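Putative lipoprotein (Parabacteroides distasonis, PDB 4FVS) is of unknown function but resembles the lipoprotein-sorting proteins LolA and LolB and probably binds lipid. Local coordinates at residues I60-D65 and S90-N95; N95-E100 and K126-K131. All coordinates share one frame; numbering follows the deposited sequence.

Interaction 1 (I60-D65 and S90-N95); sequences IVNKGD and SEMNTN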
ATOM      1  N   ILE A  60      13.045  -9.883 -11.472  1.00 49.40           N
ATOM      2  CA  ILE A  60      12.846  -8.703 -10.632  1.00 47.19           C
ATOM      3  C   ILE A  60      12.356  -7.527 -11.485  1.00 55.41           C
ATOM      4  O   ILE A  60      12.941  -7.252 -12.545  1.00 59.54           O
ATOM      5  CB  ILE A  60      14.155  -8.335  -9.866  1.00 50.04           C
ATOM      6  CG1 ILE A  60      14.711  -9.550  -9.096  1.00 51.50           C
ATOM      7  CG2 ILE A  60      13.914  -7.141  -8.921  1.00 48.78           C
ATOM      8  CD1 ILE A  60      16.189  -9.539  -8.811  1.00 64.42           C
ATOM      9  N   VAL A  61      11.299  -6.825 -11.020  1.00 48.88           N
ATOM     10  CA  VAL A  61      10.741  -5.655 -11.710  1.00 46.13           C
ATOM     11  C   VAL A  61      10.981  -4.425 -10.842  1.00 53.06           C
ATOM     12  O   VAL A  61      11.050  -3.327 -11.368  1.00 55.54           O
ATOM     13  CB  VAL A  61       9.258  -5.791 -12.133  1.00 47.15           C
ATOM     14  CG1 VAL A  61       9.043  -7.085 -12.893  1.00 47.07           C
ATOM     15  CG2 VAL A  61       8.307  -5.716 -10.944  1.00 46.01           C
ATOM     16  N   ASN A  62      11.102  -4.589  -9.527  1.00 49.54           N
ATOM     17  CA  ASN A  62      11.404  -3.483  -8.619  1.00 48.72           C
ATOM     18  C   ASN A  62      11.841  -4.024  -7.298  1.00 53.32           C
ATOM     19  O   ASN A  62      11.387  -5.084  -6.875  1.00 55.06           O
ATOM     20  CB  ASN A  62      10.217  -2.518  -8.429  1.00 47.90           C
ATOM     21  CG  ASN A  62      10.634  -1.103  -8.098  1.00 64.76           C
ATOM     22  OD1 ASN A  62      10.406  -0.576  -6.991  1.00 55.17           O
ATOM     23  ND2 ASN A  62      11.267  -0.447  -9.067  1.00 53.29           N
ATOM     24  N   LYS A  63      12.720  -3.292  -6.650  1.00 49.22           N
ATOM     25  CA  LYS A  63      13.232  -3.615  -5.334  1.00 50.09           C
ATOM     26  C   LYS A  63      13.510  -2.298  -4.633  1.00 53.73           C
ATOM     27  O   LYS A  63      13.850  -1.305  -5.288  1.00 54.80           O
ATOM     28  CB  LYS A  63      14.482  -4.546  -5.387  1.00 54.05           C
ATOM     29  CG  LYS A  63      15.669  -3.997  -6.177  1.00 68.61           C
ATOM     30  CD  LYS A  63      16.954  -4.757  -5.934  1.00 81.37           C
ATOM     31  CE  LYS A  63      18.152  -4.097  -6.596  1.00 91.23           C
ATOM     32  NZ  LYS A  63      18.275  -4.437  -8.036  1.00 93.38           N
ATOM     33  N   GLY A  64      13.327  -2.302  -3.321  1.00 47.68           N
ATOM     34  CA  GLY A  64      13.533  -1.139  -2.482  1.00 46.49           C
ATOM     35  C   GLY A  64      13.203  -1.440  -1.044  1.00 50.83           C
ATOM     36  O   GLY A  64      13.071  -2.608  -0.669  1.00 50.59           O
ATOM     37  N   ASP A  65      13.046  -0.387  -0.241  1.00 48.82           N
ATOM     38  CA  ASP A  65      12.707  -0.495   1.170  1.00 50.15           C
ATOM     39  C   ASP A  65      11.547   0.470   1.525  1.00 51.76           C
ATOM     40  O   ASP A  65      11.338   1.478   0.847  1.00 48.95           O
ATOM     41  CB  ASP A  65      13.934  -0.256   2.055  1.00 55.75           C
ATOM     42  CG  ASP A  65      14.816   0.909   1.668  1.00 74.42           C
ATOM     43  OD1 ASP A  65      14.363   2.075   1.817  1.00 74.01           O
ATOM     44  OD2 ASP A  65      15.989   0.661   1.289  1.00 87.50           O
ATOM     45  N   SER A  90       3.388  -3.214 -13.151  1.00 80.24           N
ATOM     46  CA  SER A  90       3.641  -3.685 -14.527  1.00 82.10           C
ATOM     47  C   SER A  90       4.445  -2.620 -15.313  1.00 87.31           C
ATOM     48  O   SER A  90       5.394  -2.938 -16.051  1.00 89.04           O
ATOM     49  CB  SER A  90       2.329  -4.016 -15.242  1.00 87.18           C
ATOM     50  OG  SER A  90       1.447  -2.904 -15.312  1.00 96.27           O
ATOM     51  N   GLU A  91       4.085  -1.345 -15.089  1.00 81.69           N
ATOM     52  CA  GLU A  91       4.746  -0.172 -15.650  1.00 80.89           C
ATOM     53  C   GLU A  91       6.124   0.039 -14.947  1.00 79.92           C
ATOM     54  O   GLU A  91       6.513   1.195 -14.684  1.00 81.55           O
ATOM     55  CB  GLU A  91       3.809   1.054 -15.447  1.00 82.21           C
ATOM     56  CG  GLU A  91       2.588   1.080 -16.345  1.00 94.55           C
ATOM     57  CD  GLU A  91       2.942   1.349 -17.793  1.00117.45           C
ATOM     58  OE1 GLU A  91       3.022   2.544 -18.159  1.00126.88           O
ATOM     59  OE2 GLU A  91       3.215   0.377 -18.536  1.00102.22           O
HETATM   60  N   MSE A  92       6.850  -1.067 -14.603  1.00 68.53           N
HETATM   61  CA  MSE A  92       8.045  -0.894 -13.804  1.00 65.33           C
HETATM   62  C   MSE A  92       9.207  -1.789 -14.136  1.00 69.29           C
HETATM   63  O   MSE A  92       9.073  -2.981 -14.444  1.00 69.98           O
HETATM   64  CB  MSE A  92       7.736  -1.130 -12.335  1.00 65.21           C
HETATM   65  CG  MSE A  92       7.367   0.089 -11.592  1.00 71.05           C
HETATM   66 SE   MSE A  92       7.219  -0.481  -9.771  0.75 79.32          SE
HETATM   67  CE  MSE A  92       6.741   1.108  -8.806  1.00 75.44           C
ATOM     68  N   ASN A  93      10.377  -1.155 -13.984  1.00 62.95           N
ATOM     69  CA  ASN A  93      11.729  -1.667 -14.068  1.00 62.09           C
ATOM     70  C   ASN A  93      12.429  -1.202 -12.783  1.00 65.14           C
ATOM     71  O   ASN A  93      11.820  -0.479 -11.993  1.00 62.58           O
ATOM     72  CB  ASN A  93      12.424  -1.237 -15.358  1.00 57.00           C
ATOM     73  CG  ASN A  93      12.708   0.218 -15.466  1.00 68.88           C
ATOM     74  OD1 ASN A  93      13.614   0.726 -14.819  1.00 63.74           O
ATOM     75  ND2 ASN A  93      11.989   0.918 -16.338  1.00 63.08           N
ATOM     76  N   THR A  94      13.653  -1.644 -12.532  1.00 65.27           N
ATOM     77  CA  THR A  94      14.325  -1.350 -11.262  1.00 66.80           C
ATOM     78  C   THR A  94      14.799   0.109 -11.148  1.00 71.37           C
ATOM     79  O   THR A  94      15.097   0.546 -10.030  1.00 71.51           O
ATOM     80  CB  THR A  94      15.475  -2.309 -11.032  1.00 81.69           C
ATOM     81  OG1 THR A  94      15.112  -3.555 -11.620  1.00 80.98           O
ATOM     82  CG2 THR A  94      15.743  -2.519  -9.547  1.00 85.48           C
ATOM     83  N   ASN A  95      14.806   0.869 -12.265  1.00 68.40           N
ATOM     84  CA  ASN A  95      15.178   2.292 -12.264  1.00 68.62           C
ATOM     85  C   ASN A  95      14.003   3.155 -11.842  1.00 66.11           C
ATOM     86  O   ASN A  95      14.185   4.325 -11.530  1.00 67.07           O
ATOM     87  CB  ASN A  95      15.684   2.742 -13.633  1.00 72.73           C
ATOM     88  CG  ASN A  95      16.946   2.066 -14.072  1.00 88.95           C
ATOM     89  OD1 ASN A  95      17.862   1.813 -13.268  1.00 78.15           O
ATOM     90  ND2 ASN A  95      17.019   1.800 -15.372  1.00 82.19           N
TER
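N62 ND2 is gripped by two backbone carbonyls, N93 O and V96 O. The other end of the amide, OD1, is bonded to Y51 OH. Three bonds therefore fix the rotation of this buried group. N62 follows V61 in a classic beta bulge, in which both residues face Y53 of strand 44-54. The chain turns a corner at V61, and the irregular loop 90-95 lies against it. N62 CG is anti to its backbone N (chi1 -152°), and the end of the side chain approaches the loop. Between the two segments the only hydrogen bond runs from N62 ND2 to N93 O, at 3.0 Å. It is bent, with an N-H...O angle of 142°. N93 O lies near the amide plane of N62, but the donor stands 32° above the carbonyl plane of N93. An alanine in place of N62 would remove all three amide bonds and would probably leave the loop less firmly held on the strand. Selenomethionine M92 packs on the side chain of N62. Its chain is extended beyond CG and crosses N62 obliquely, which brings SE to 3.9 Å from both N62 CB and N62 CG. At the corner itself, V61 CB sits 3.6 Å from M92 O. The loop has its own internal brace. N93 OD1 accepts from N95 N at 2.8 Å, in the carbonyl plane and on a lone pair, and so forms an Asx turn. Further out, K63 crosses T94 obliquely. K63 CG takes the crowded position between backbone N and carbonyl carbon, and the chain bends at its last torsion. The T94 methyl, CG2, thus meets the lysine near its root and at its tip: K63 CG at 3.7 Å and K63 NZ at 3.5 Å.

Interaction 2 (N95-E100 and K126-K131); sequences NVDITE and KIYDKK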
ATOM      1  N   ASN A  95      14.806   0.869 -12.265  1.00 68.40           N
ATOM      2  CA  ASN A  95      15.178   2.292 -12.264  1.00 68.62           C
ATOM      3  C   ASN A  95      14.003   3.155 -11.842  1.00 66.11           C
ATOM      4  O   ASN A  95      14.185   4.325 -11.530  1.00 67.07           O
ATOM      5  CB  ASN A  95      15.684   2.742 -13.633  1.00 72.73           C
ATOM      6  CG  ASN A  95      16.946   2.066 -14.072  1.00 88.95           C
ATOM      7  OD1 ASN A  95      17.862   1.813 -13.268  1.00 78.15           O
ATOM      8  ND2 ASN A  95      17.019   1.800 -15.372  1.00 82.19           N
ATOM      9  N   VAL A  96      12.803   2.577 -11.821  1.00 57.09           N
ATOM     10  CA  VAL A  96      11.585   3.272 -11.436  1.00 53.28           C
ATOM     11  C   VAL A  96      11.559   3.475  -9.914  1.00 58.96           C
ATOM     12  O   VAL A  96      11.725   2.523  -9.144  1.00 58.98           O
ATOM     13  CB  VAL A  96      10.344   2.530 -11.940  1.00 53.65           C
ATOM     14  CG1 VAL A  96       9.076   3.239 -11.514  1.00 51.98           C
ATOM     15  CG2 VAL A  96      10.385   2.389 -13.452  1.00 54.31           C
ATOM     16  N   ASP A  97      11.396   4.737  -9.491  1.00 56.86           N
ATOM     17  CA  ASP A  97      11.289   5.092  -8.081  1.00 56.30           C
ATOM     18  C   ASP A  97      10.030   5.942  -7.857  1.00 57.51           C
ATOM     19  O   ASP A  97       9.410   6.408  -8.817  1.00 57.81           O
ATOM     20  CB  ASP A  97      12.552   5.814  -7.575  1.00 60.42           C
ATOM     21  CG  ASP A  97      12.942   5.431  -6.148  1.00 75.59           C
ATOM     22  OD1 ASP A  97      12.036   5.081  -5.349  1.00 72.93           O
ATOM     23  OD2 ASP A  97      14.150   5.471  -5.833  1.00 88.99           O
ATOM     24  N   ILE A  98       9.619   6.077  -6.592  1.00 51.44           N
ATOM     25  CA  ILE A  98       8.463   6.877  -6.197  1.00 49.35           C
ATOM     26  C   ILE A  98       8.919   7.804  -5.076  1.00 52.72           C
ATOM     27  O   ILE A  98       9.718   7.409  -4.220  1.00 52.30           O
ATOM     28  CB  ILE A  98       7.239   6.000  -5.814  1.00 50.84           C
ATOM     29  CG1 ILE A  98       6.753   5.173  -7.031  1.00 51.51           C
ATOM     30  CG2 ILE A  98       6.099   6.847  -5.309  1.00 50.46           C
ATOM     31  CD1 ILE A  98       5.673   4.116  -6.788  1.00 62.56           C
ATOM     32  N   THR A  99       8.450   9.070  -5.121  1.00 48.85           N
ATOM     33  CA  THR A  99       8.774  10.100  -4.128  1.00 46.82           C
ATOM     34  C   THR A  99       8.194   9.690  -2.779  1.00 50.37           C
ATOM     35  O   THR A  99       7.135   9.052  -2.707  1.00 48.27           O
ATOM     36  CB  THR A  99       8.266  11.470  -4.575  1.00 45.01           C
ATOM     37  OG1 THR A  99       6.883  11.374  -4.892  1.00 47.54           O
ATOM     38  CG2 THR A  99       9.004  12.012  -5.774  1.00 40.22           C
ATOM     39  N   GLU A 100       8.913  10.036  -1.714  1.00 49.61           N
ATOM     40  CA  GLU A 100       8.534   9.742  -0.344  1.00 49.80           C
ATOM     41  C   GLU A 100       7.410  10.661   0.097  1.00 52.87           C
ATOM     42  O   GLU A 100       7.498  11.871  -0.073  1.00 52.32           O
ATOM     43  CB  GLU A 100       9.752   9.888   0.585  1.00 53.90           C
ATOM     44  CG  GLU A 100       9.447   9.675   2.059  1.00 70.82           C
ATOM     45  CD  GLU A 100      10.369  10.437   2.989  1.00 98.66           C
ATOM     46  OE1 GLU A 100      11.415   9.860   3.367  1.00102.40           O
ATOM     47  OE2 GLU A 100      10.050  11.601   3.338  1.00 85.46           O
ATOM     48  N   LYS A 126       5.332  11.122  -7.165  1.00 53.88           N
ATOM     49  CA  LYS A 126       5.803  11.122  -8.519  1.00 52.53           C
ATOM     50  C   LYS A 126       6.529   9.809  -8.779  1.00 54.49           C
ATOM     51  O   LYS A 126       7.425   9.410  -8.024  1.00 53.41           O
ATOM     52  CB  LYS A 126       6.669  12.324  -8.810  1.00 54.74           C
ATOM     53  CG  LYS A 126       6.580  12.715 -10.269  1.00 57.30           C
ATOM     54  CD  LYS A 126       7.389  13.902 -10.602  1.00 52.95           C
ATOM     55  CE  LYS A 126       6.894  15.140  -9.905  1.00 54.52           C
ATOM     56  NZ  LYS A 126       5.697  15.776 -10.499  1.00 50.27           N
ATOM     57  N   ILE A 127       6.074   9.092  -9.790  1.00 49.84           N
ATOM     58  CA  ILE A 127       6.740   7.855 -10.183  1.00 49.45           C
ATOM     59  C   ILE A 127       7.636   8.239 -11.380  1.00 52.81           C
ATOM     60  O   ILE A 127       7.172   8.903 -12.307  1.00 53.67           O
ATOM     61  CB  ILE A 127       5.741   6.714 -10.431  1.00 52.20           C
ATOM     62  CG1 ILE A 127       6.433   5.452 -10.908  1.00 53.35           C
ATOM     63  CG2 ILE A 127       4.578   7.118 -11.339  1.00 54.46           C
ATOM     64  CD1 ILE A 127       5.597   4.197 -10.648  1.00 64.41           C
ATOM     65  N   TYR A 128       8.938   7.960 -11.284  1.00 47.28           N
ATOM     66  CA  TYR A 128       9.911   8.403 -12.281  1.00 47.58           C
ATOM     67  C   TYR A 128      11.034   7.404 -12.468  1.00 51.27           C
ATOM     68  O   TYR A 128      11.232   6.544 -11.618  1.00 49.84           O
ATOM     69  CB  TYR A 128      10.517   9.767 -11.827  1.00 49.57           C
ATOM     70  CG  TYR A 128      11.287   9.712 -10.516  1.00 50.13           C
ATOM     71  CD1 TYR A 128      10.633   9.818  -9.294  1.00 50.46           C
ATOM     72  CD2 TYR A 128      12.668   9.535 -10.501  1.00 53.01           C
ATOM     73  CE1 TYR A 128      11.328   9.719  -8.087  1.00 50.17           C
ATOM     74  CE2 TYR A 128      13.378   9.444  -9.301  1.00 54.38           C
ATOM     75  CZ  TYR A 128      12.702   9.528  -8.092  1.00 58.72           C
ATOM     76  OH  TYR A 128      13.406   9.442  -6.908  1.00 59.03           O
ATOM     77  N   ASP A 129      11.842   7.606 -13.524  1.00 49.62           N
ATOM     78  CA  ASP A 129      13.029   6.826 -13.845  1.00 51.28           C
ATOM     79  C   ASP A 129      14.238   7.524 -13.203  1.00 58.59           C
ATOM     80  O   ASP A 129      14.559   8.646 -13.574  1.00 61.38           O
ATOM     81  CB  ASP A 129      13.147   6.706 -15.391  1.00 55.61           C
ATOM     82  CG  ASP A 129      14.317   5.927 -16.002  1.00 73.19           C
ATOM     83  OD1 ASP A 129      15.304   5.662 -15.282  1.00 75.28           O
ATOM     84  OD2 ASP A 129      14.265   5.639 -17.223  1.00 80.50           O
ATOM     85  N   LYS A 130      14.888   6.871 -12.223  1.00 55.84           N
ATOM     86  CA  LYS A 130      16.079   7.350 -11.498  1.00 57.87           C
ATOM     87  C   LYS A 130      17.183   7.822 -12.442  1.00 67.72           C
ATOM     88  O   LYS A 130      17.884   8.797 -12.125  1.00 70.07           O
ATOM     89  CB  LYS A 130      16.653   6.235 -10.588  1.00 60.37           C
ATOM     90  CG  LYS A 130      15.902   6.072  -9.255  1.00 82.67           C
ATOM     91  CD  LYS A 130      16.445   4.944  -8.364  1.00 96.52           C
ATOM     92  CE  LYS A 130      15.734   3.619  -8.569  1.00107.93           C
ATOM     93  NZ  LYS A 130      16.117   2.616  -7.540  1.00115.47           N
ATOM     94  N   LYS A 131      17.324   7.139 -13.608  1.00 66.28           N
ATOM     95  CA  LYS A 131      18.346   7.397 -14.630  1.00 69.78           C
ATOM     96  C   LYS A 131      17.909   8.490 -15.632  1.00 76.81           C
ATOM     97  O   LYS A 131      18.783   9.125 -16.250  1.00 81.12           O
ATOM     98  CB  LYS A 131      18.700   6.106 -15.392  1.00 72.51           C
ATOM     99  CG  LYS A 131      19.097   4.902 -14.519  1.00 89.63           C
ATOM    100  CD  LYS A 131      20.551   4.888 -14.046  1.00101.22           C
ATOM    101  CE  LYS A 131      20.860   3.596 -13.320  1.00114.24           C
ATOM    102  NZ  LYS A 131      22.326   3.375 -13.136  1.00126.95           N
TER
HETATM  103  O   HOH W   1      13.138   1.906  -6.241  1.00 53.71           O
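The Y128 ring carries D97 on one face. D97 CB makes an off-centre CH-pi contact, 4.2 Å from the ring centroid. The two side chains lie side by side and point the same way, with carboxylate and ring planes 22° apart. T99 CG2 meets the ring obliquely. A second flat pair stands further along: the N95 amide and the D129 carboxylate run side by side, only 5° apart in plane. N95 CB lies 3.4 Å from D129 OD1, and K131 CG packs against the amide carbon of N95. D129 OD1 also accepts from K131 N, forming an Asx turn where strand 123-129 ends.

This is antiparallel strand pairing. D97 and Y128 form the hydrogen-bonded pair, joined by two backbone bonds: a nearly straight one from D97 N to Y128 O, 2.8 Å, and its return from Y128 N to D97 O. V96 with D129 and I98 with I127 are the non-hydrogen-bonded pairs on the other face. There I127 packs on both neighbours, and its CG1 touches V96 CG1 at 3.5 Å. K130 N donates to N95 O, and T99 N to K126 O, so the ladder runs past both ends of the strand 96-98. T99 OG1 adds a bond by accepting from K126 N at 2.8 Å. Its crowded position between backbone N and carbonyl carbon (chi1 53°) puts it there.

D97 divides its carboxylate. OD1 takes I98 N on its anti lone pair, while OD2 forms a long salt bridge with K130 NZ, at 3.9 Å.

Strand 96-98 is one of the two outermost strands within the chain. Strand 132-154 bonds to the other side of 123-129 and supplies D138, the salt-bridge partner of K126 NZ. I98 and I127 touch M92 of the loop after helix 86-89.

How the interactions relate
Of the elements that take part in these contacts, strand 60-71 comes first. After strand 74-78 and helix 86-89, the loop 90-95 returns to its start, and interaction 1 closes a loop with 24 intervening residues. N95 belongs to both contacts. The chain then enters strand 96-98, passes strand 102-104, and comes back as 126-131, where interaction 2 closes a second loop. The two loops are in series, neither nested nor crossed. M92 CE, from interaction 1, touches the CD1 atoms of both I98 and I127 of interaction 2. Strands 60-71 and 123-129, far apart in strand order, are thus tied together through residues 90-98.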